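Local coordinates for protein thermotoga maritima TmcAL (Thermotoga maritima, PDB 5Y0T) that belongs to the HIGH nucleotidyl transferase family of the HUP clan and binds adenosine-5'-rp-alpha-thio-triphosphate in a Rossmann-like domain, at residues G81-A86 / V173-S178; D98-S103 / R187-K192. All coordinates share one frame; numbering follows the deposited sequence.

Contact 1: G81-A86 / V173-S178; sequences GFAFGA and VEYIHS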
loop_
_atom_site.group_PDB
_atom_site.type_symbol
_atom_site.label_atom_id
_atom_site.label_comp_id
_atom_site.label_asym_id
_atom_site.label_seq_id
_atom_site.Cartn_x
_atom_site.Cartn_y
_atom_site.Cartn_z
ATOM N N GLY A 81 7.686 24.687 -3.102
ATOM C CA GLY A 81 6.307 24.309 -3.338
ATOM C C GLY A 81 5.403 24.638 -2.166
ATOM O O GLY A 81 4.261 25.066 -2.348
ATOM N N PHE A 82 5.912 24.413 -0.959
ATOM C CA PHE A 82 5.178 24.702 0.275
ATOM C C PHE A 82 4.803 26.187 0.315
ATOM O O PHE A 82 3.636 26.564 0.535
ATOM C CB PHE A 82 6.049 24.301 1.480
ATOM C CG PHE A 82 5.469 24.659 2.827
ATOM C CD1 PHE A 82 5.709 25.906 3.398
ATOM C CD2 PHE A 82 4.739 23.728 3.548
ATOM C CE1 PHE A 82 5.209 26.225 4.660
ATOM C CE2 PHE A 82 4.222 24.050 4.818
ATOM C CZ PHE A 82 4.466 25.300 5.368
ATOM N N ALA A 83 5.799 27.026 0.071
ATOM C CA ALA A 83 5.602 28.465 0.111
ATOM C C ALA A 83 4.617 28.895 -0.961
ATOM O O ALA A 83 3.769 29.749 -0.733
ATOM C CB ALA A 83 6.935 29.195 -0.069
ATOM N N PHE A 84 4.732 28.293 -2.136
ATOM C CA PHE A 84 3.906 28.717 -3.255
ATOM C C PHE A 84 2.442 28.432 -2.969
ATOM O O PHE A 84 1.583 29.275 -3.213
ATOM C CB PHE A 84 4.326 28.021 -4.542
ATOM C CG PHE A 84 3.439 28.346 -5.714
ATOM C CD1 PHE A 84 3.513 29.590 -6.331
ATOM C CD2 PHE A 84 2.542 27.400 -6.209
ATOM C CE1 PHE A 84 2.703 29.899 -7.425
ATOM C CE2 PHE A 84 1.729 27.693 -7.302
ATOM C CZ PHE A 84 1.811 28.940 -7.913
ATOM N N GLY A 85 2.167 27.232 -2.464
ATOM C CA GLY A 85 0.814 26.872 -2.082
ATOM C C GLY A 85 0.273 27.778 -0.991
ATOM O O GLY A 85 -0.852 28.246 -1.063
ATOM N N ALA A 86 1.083 28.037 0.027
ATOM C CA ALA A 86 0.632 28.820 1.156
ATOM C C ALA A 86 0.290 30.260 0.787
ATOM O O ALA A 86 -0.729 30.796 1.221
ATOM C CB ALA A 86 1.704 28.795 2.256
ATOM N N VAL A 173 12.172 33.831 1.833
ATOM C CA VAL A 173 12.464 34.254 0.470
ATOM C C VAL A 173 11.465 33.604 -0.474
ATOM O O VAL A 173 10.950 34.248 -1.387
ATOM C CB VAL A 173 13.930 33.894 0.071
ATOM C CG1 VAL A 173 14.118 33.904 -1.443
ATOM C CG2 VAL A 173 14.892 34.860 0.747
ATOM N N GLU A 174 11.159 32.334 -0.234
ATOM C CA GLU A 174 10.219 31.636 -1.104
ATOM C C GLU A 174 8.796 32.195 -0.978
ATOM O O GLU A 174 8.083 32.239 -1.976
ATOM C CB GLU A 174 10.213 30.139 -0.813
ATOM C CG GLU A 174 11.575 29.428 -1.040
ATOM C CD GLU A 174 11.932 29.218 -2.508
ATOM O OE1 GLU A 174 11.247 29.763 -3.391
ATOM O OE2 GLU A 174 12.920 28.499 -2.781
ATOM N N TYR A 175 8.374 32.618 0.221
ATOM C CA TYR A 175 7.041 33.262 0.345
ATOM C C TYR A 175 6.983 34.525 -0.509
ATOM O O TYR A 175 6.002 34.782 -1.214
ATOM C CB TYR A 175 6.691 33.666 1.792
ATOM C CG TYR A 175 6.594 32.553 2.810
ATOM C CD1 TYR A 175 5.953 31.361 2.518
ATOM C CD2 TYR A 175 7.155 32.709 4.088
ATOM C CE1 TYR A 175 5.873 30.346 3.451
ATOM C CE2 TYR A 175 7.077 31.683 5.041
ATOM C CZ TYR A 175 6.440 30.513 4.713
ATOM O OH TYR A 175 6.374 29.495 5.629
ATOM N N ILE A 176 8.028 35.341 -0.398
ATOM C CA ILE A 176 8.057 36.615 -1.080
ATOM C C ILE A 176 8.150 36.396 -2.585
ATOM O O ILE A 176 7.460 37.051 -3.369
ATOM C CB ILE A 176 9.242 37.483 -0.579
ATOM C CG1 ILE A 176 9.052 37.836 0.905
ATOM C CG2 ILE A 176 9.368 38.758 -1.400
ATOM C CD1 ILE A 176 10.321 38.322 1.598
ATOM N N HIS A 177 9.004 35.463 -2.986
ATOM C CA HIS A 177 9.137 35.120 -4.396
ATOM C C HIS A 177 7.798 34.669 -4.961
ATOM O O HIS A 177 7.403 35.115 -6.036
ATOM C CB HIS A 177 10.188 34.034 -4.593
ATOM C CG HIS A 177 10.425 33.678 -6.027
ATOM N ND1 HIS A 177 11.006 32.491 -6.411
ATOM C CD2 HIS A 177 10.151 34.350 -7.171
ATOM C CE1 HIS A 177 11.083 32.444 -7.730
ATOM N NE2 HIS A 177 10.573 33.563 -8.217
ATOM N N SER A 178 7.094 33.801 -4.230
ATOM C CA SER A 178 5.757 33.348 -4.628
ATOM C C SER A 178 4.776 34.505 -4.802
ATOM O O SER A 178 4.029 34.561 -5.782
ATOM C CB SER A 178 5.203 32.356 -3.599
ATOM O OG SER A 178 5.912 31.125 -3.684
#
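Two helices of the Rossmann-like nucleotidyl transferase domain, 79-92 and 167-182, pack here through small residues, their short segments crossing at -48° with the axes 8.2 Å apart. The apolar part centres on A83, whose methyl points toward the other helix. Its CB lies 3.5 Å from E174 CB and also touches Y175 CD1; a side chain no longer than a methyl lets the backbones come this near, with the CA atoms of A83 and Y175 5.0 Å apart. E174 contributes its CB alone to this packing: the chain bends at chi2 (-75°) and its carboxylate forms a salt bridge with R143.

The aromatic part runs alongside. F82 has CG anti to the backbone N (chi1 175°), and its ring lies beside that of Y175, both side chains pointing the same way. The meeting is edge to edge, F82 CE1 being 3.6 Å from Y175 OH. The flat rings of F82 and Y175 thus reach from the two helices to V7 of strand 3-8.

The polar part belongs to S178, small enough to sit against the backbone of F84. With OG beside its own backbone N, S178 donates to E174 O one turn earlier, meeting that oxygen from above the carbonyl plane. E174 O thus accepts two bonds, from S178 N and S178 OG, while OG itself rests 3.2 Å from F84 CA.

Contact 2: D98-S103 / R187-K192; sequences DVVFGS and RFHTIK. With TAT (adenosine-5'-rp-alpha-thio-triphosphate), chain E.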
loop_
_atom_site.group_PDB
_atom_site.type_symbol
_atom_site.label_atom_id
_atom_site.label_comp_id
_atom_site.label_asym_id
_atom_site.label_seq_id
_atom_site.Cartn_x
_atom_site.Cartn_y
_atom_site.Cartn_z
ATOM N N ASP A 98 -1.220 41.481 5.014
ATOM C CA ASP A 98 0.069 41.395 5.683
ATOM C C ASP A 98 0.359 39.966 6.073
ATOM O O ASP A 98 -0.500 39.281 6.612
ATOM C CB ASP A 98 0.126 42.252 6.957
ATOM C CG ASP A 98 0.037 43.738 6.687
ATOM O OD1 ASP A 98 -1.096 44.264 6.611
ATOM O OD2 ASP A 98 1.103 44.388 6.586
ATOM N N VAL A 99 1.587 39.533 5.834
ATOM C CA VAL A 99 2.033 38.228 6.301
ATOM C C VAL A 99 3.311 38.392 7.113
ATOM O O VAL A 99 4.222 39.124 6.711
ATOM C CB VAL A 99 2.271 37.249 5.122
ATOM C CG1 VAL A 99 3.053 36.021 5.589
ATOM C CG2 VAL A 99 0.936 36.835 4.506
ATOM N N VAL A 100 3.353 37.738 8.269
ATOM C CA VAL A 100 4.495 37.789 9.174
ATOM C C VAL A 100 5.071 36.389 9.380
ATOM O O VAL A 100 4.343 35.473 9.770
ATOM C CB VAL A 100 4.099 38.354 10.555
ATOM C CG1 VAL A 100 5.306 38.389 11.475
ATOM C CG2 VAL A 100 3.481 39.747 10.421
ATOM N N PHE A 101 6.364 36.215 9.135
ATOM C CA PHE A 101 6.983 34.916 9.400
ATOM C C PHE A 101 8.182 35.062 10.326
ATOM O O PHE A 101 8.850 36.089 10.307
ATOM C CB PHE A 101 7.404 34.226 8.091
ATOM C CG PHE A 101 8.288 35.075 7.199
ATOM C CD1 PHE A 101 7.738 35.793 6.142
ATOM C CD2 PHE A 101 9.659 35.119 7.388
ATOM C CE1 PHE A 101 8.543 36.573 5.319
ATOM C CE2 PHE A 101 10.466 35.890 6.566
ATOM C CZ PHE A 101 9.900 36.619 5.531
ATOM N N GLY A 102 8.455 34.026 11.119
ATOM C CA GLY A 102 9.623 34.008 11.976
ATOM C C GLY A 102 10.882 33.879 11.142
ATOM O O GLY A 102 10.890 33.184 10.122
ATOM N N SER A 103 11.943 34.547 11.585
ATOM C CA SER A 103 13.172 34.674 10.803
ATOM C C SER A 103 14.408 34.586 11.701
ATOM O O SER A 103 14.417 35.119 12.814
ATOM C CB SER A 103 13.137 36.001 10.030
ATOM O OG SER A 103 14.417 36.421 9.602
ATOM N N ARG A 187 1.942 42.610 2.032
ATOM C CA ARG A 187 3.151 43.110 2.682
ATOM C C ARG A 187 3.740 42.039 3.597
ATOM O O ARG A 187 3.032 41.511 4.452
ATOM C CB ARG A 187 2.853 44.376 3.491
ATOM C CG ARG A 187 2.477 45.590 2.648
ATOM C CD ARG A 187 2.061 46.757 3.534
ATOM N NE ARG A 187 0.891 46.430 4.348
ATOM C CZ ARG A 187 -0.317 46.949 4.164
ATOM N NH1 ARG A 187 -0.511 47.852 3.211
ATOM N NH2 ARG A 187 -1.320 46.599 4.956
ATOM N N PHE A 188 5.025 41.724 3.418
ATOM C CA PHE A 188 5.689 40.697 4.228
ATOM C C PHE A 188 6.537 41.315 5.340
ATOM O O PHE A 188 7.089 42.405 5.184
ATOM C CB PHE A 188 6.548 39.770 3.340
ATOM C CG PHE A 188 5.722 38.821 2.508
ATOM C CD1 PHE A 188 5.263 39.198 1.254
ATOM C CD2 PHE A 188 5.355 37.587 3.009
ATOM C CE1 PHE A 188 4.477 38.338 0.502
ATOM C CE2 PHE A 188 4.564 36.710 2.267
ATOM C CZ PHE A 188 4.127 37.081 1.015
ATOM N N HIS A 189 6.582 40.642 6.483
ATOM C CA HIS A 189 7.319 41.138 7.651
ATOM C C HIS A 189 8.035 39.964 8.297
ATOM O O HIS A 189 7.518 38.861 8.279
ATOM C CB HIS A 189 6.398 41.763 8.696
ATOM C CG HIS A 189 5.395 42.722 8.142
ATOM N ND1 HIS A 189 5.515 44.086 8.291
ATOM C CD2 HIS A 189 4.242 42.515 7.461
ATOM C CE1 HIS A 189 4.484 44.680 7.716
ATOM N NE2 HIS A 189 3.703 43.750 7.195
ATOM N N THR A 190 9.192 40.218 8.896
ATOM C CA THR A 190 9.872 39.218 9.715
ATOM C C THR A 190 9.682 39.556 11.179
ATOM O O THR A 190 9.516 40.722 11.536
ATOM C CB THR A 190 11.406 39.150 9.451
ATOM O OG1 THR A 190 12.019 40.376 9.888
ATOM C CG2 THR A 190 11.711 38.947 7.991
ATOM N N ILE A 191 9.669 38.530 12.024
ATOM C CA ILE A 191 9.976 38.734 13.429
ATOM C C ILE A 191 11.129 37.802 13.787
ATOM O O ILE A 191 11.320 36.769 13.148
ATOM C CB ILE A 191 8.741 38.490 14.348
ATOM C CG1 ILE A 191 8.144 37.087 14.152
ATOM C CG2 ILE A 191 7.689 39.565 14.103
ATOM C CD1 ILE A 191 8.611 36.080 15.185
ATOM N N LYS A 192 11.906 38.182 14.799
ATOM C CA LYS A 192 13.060 37.389 15.197
ATOM C C LYS A 192 12.666 36.083 15.890
ATOM O O LYS A 192 11.940 36.106 16.881
ATOM C CB LYS A 192 13.959 38.193 16.143
ATOM C CG LYS A 192 15.207 37.424 16.597
ATOM C CD LYS A 192 16.274 37.379 15.498
ATOM C CE LYS A 192 17.530 36.631 15.966
ATOM N NZ LYS A 192 17.295 35.145 15.964
HETATM N N1 TAT E . 10.335 32.269 17.926
HETATM C C2 TAT E . 9.694 33.040 17.026
HETATM N N3 TAT E . 8.918 32.546 16.045
HETATM C C4 TAT E . 8.739 31.210 15.915
HETATM C C5 TAT E . 9.387 30.304 16.868
HETATM C C6 TAT E . 10.232 30.925 17.915
HETATM N N6 TAT E . 10.874 30.165 18.834
HETATM N N7 TAT E . 9.034 29.050 16.516
HETATM C C8 TAT E . 8.215 29.139 15.435
HETATM N N9 TAT E . 8.044 30.429 15.083
HETATM P PA TAT E . 5.612 26.496 12.176
HETATM P PB TAT E . 8.429 25.845 12.702
HETATM P PG TAT E . 9.996 24.559 14.762
HETATM C "C1'" TAT E . 7.236 30.920 13.946
HETATM O O1A TAT E . 9.816 24.619 16.269
HETATM O O1B TAT E . 8.975 24.826 11.748
HETATM S S1G TAT E . 5.791 26.710 10.251
HETATM C "C2'" TAT E . 7.749 30.312 12.641
HETATM O "O2'" TAT E . 8.920 30.976 12.166
HETATM O O2A TAT E . 4.346 25.842 12.705
HETATM O O2B TAT E . 8.846 27.286 12.554
HETATM O O2G TAT E . 9.867 23.152 14.213
HETATM C "C3'" TAT E . 6.549 30.475 11.735
HETATM O "O3'" TAT E . 6.519 31.788 11.145
HETATM O O3A TAT E . 6.832 25.653 12.816
HETATM O O3B TAT E . 8.705 25.365 14.225
HETATM O O3G TAT E . 11.176 25.315 14.200
HETATM C "C4'" TAT E . 5.374 30.329 12.698
HETATM O "O4'" TAT E . 5.878 30.499 14.028
HETATM C "C5'" TAT E . 4.721 28.947 12.598
HETATM O "O5'" TAT E . 5.726 27.959 12.833
#
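D98 opens the first of two adjacent parallel strands in the Rossmann-like sheet, and its carboxylate is gripped by two residues, R187 and H189. R187, its chain bent at chi3, comes alongside and forms a side-on salt bridge with it: R187 NH2 donates to D98 OD1 at 2.9 Å, while R187 NE reaches D98 OD2 at 3.0 Å in an almost straight bond (176°). Both carboxylate oxygens lie close to the guanidinium plane but are approached from above the carboxylate plane. D98 OD2 also takes H189 NE2 at 2.7 Å on its anti lone pair; the negative charge probably favours a protonated imidazole.

V99 N donates to R187 O and V99 O accepts from H189 N. The branched V99 side chain, well suited to a strand, lies beside F188, with V99 CB 3.7 Å from F188 CE2. V100 turns to the face shared with D98, where its side chain crosses that of I191 at about a right angle, V100 CG1 lying 3.7 Å from I191 CG2.

F101 returns to the face of V99. Its CG takes the crowded position between backbone N and carbonyl carbon (chi1 54°), setting one ring face over H189 O; F101 CE2 meets T190 CG2 at 3.6 Å. G102 N gives TAT O3' a straight bond of 3.0 Å, and, having no side chain, G102 leaves room for the ribose O2' beside its CA. Across from it, I191 CD1 lies 3.7 Å from N3 of the adenine. S103 N continues the ladder, donating to I191 O, while S103 OG bonds to D169.

Strand 98-103 lies between strands 3-8 and 187-192; helix 15-28 covers the V100 and I191 face, whereas helices 108-120 and 167-182 cover F101, T190 and F188.

From the N terminus, helix 79-92 supplies the first half of contact 1 and strand 98-103, next in the chain, the first half of contact 2. A largely helical excursion follows before helix 167-182 returns to close contact 1 over a loop of 86 residues; strand 187-192 then closes contact 2 over 83. The two loops cross rather than nest, so one consecutive helix-strand pair is laid against another. Helix packs on helix and strand pairs with strand, and the layers meet where Y175 CD2 lies 3.8 Å from F101 CD1 and I176 CG1 touches the F188 ring. Together they join the helical layer to the sheet whose C-terminal strand ends help form the TAT pocket.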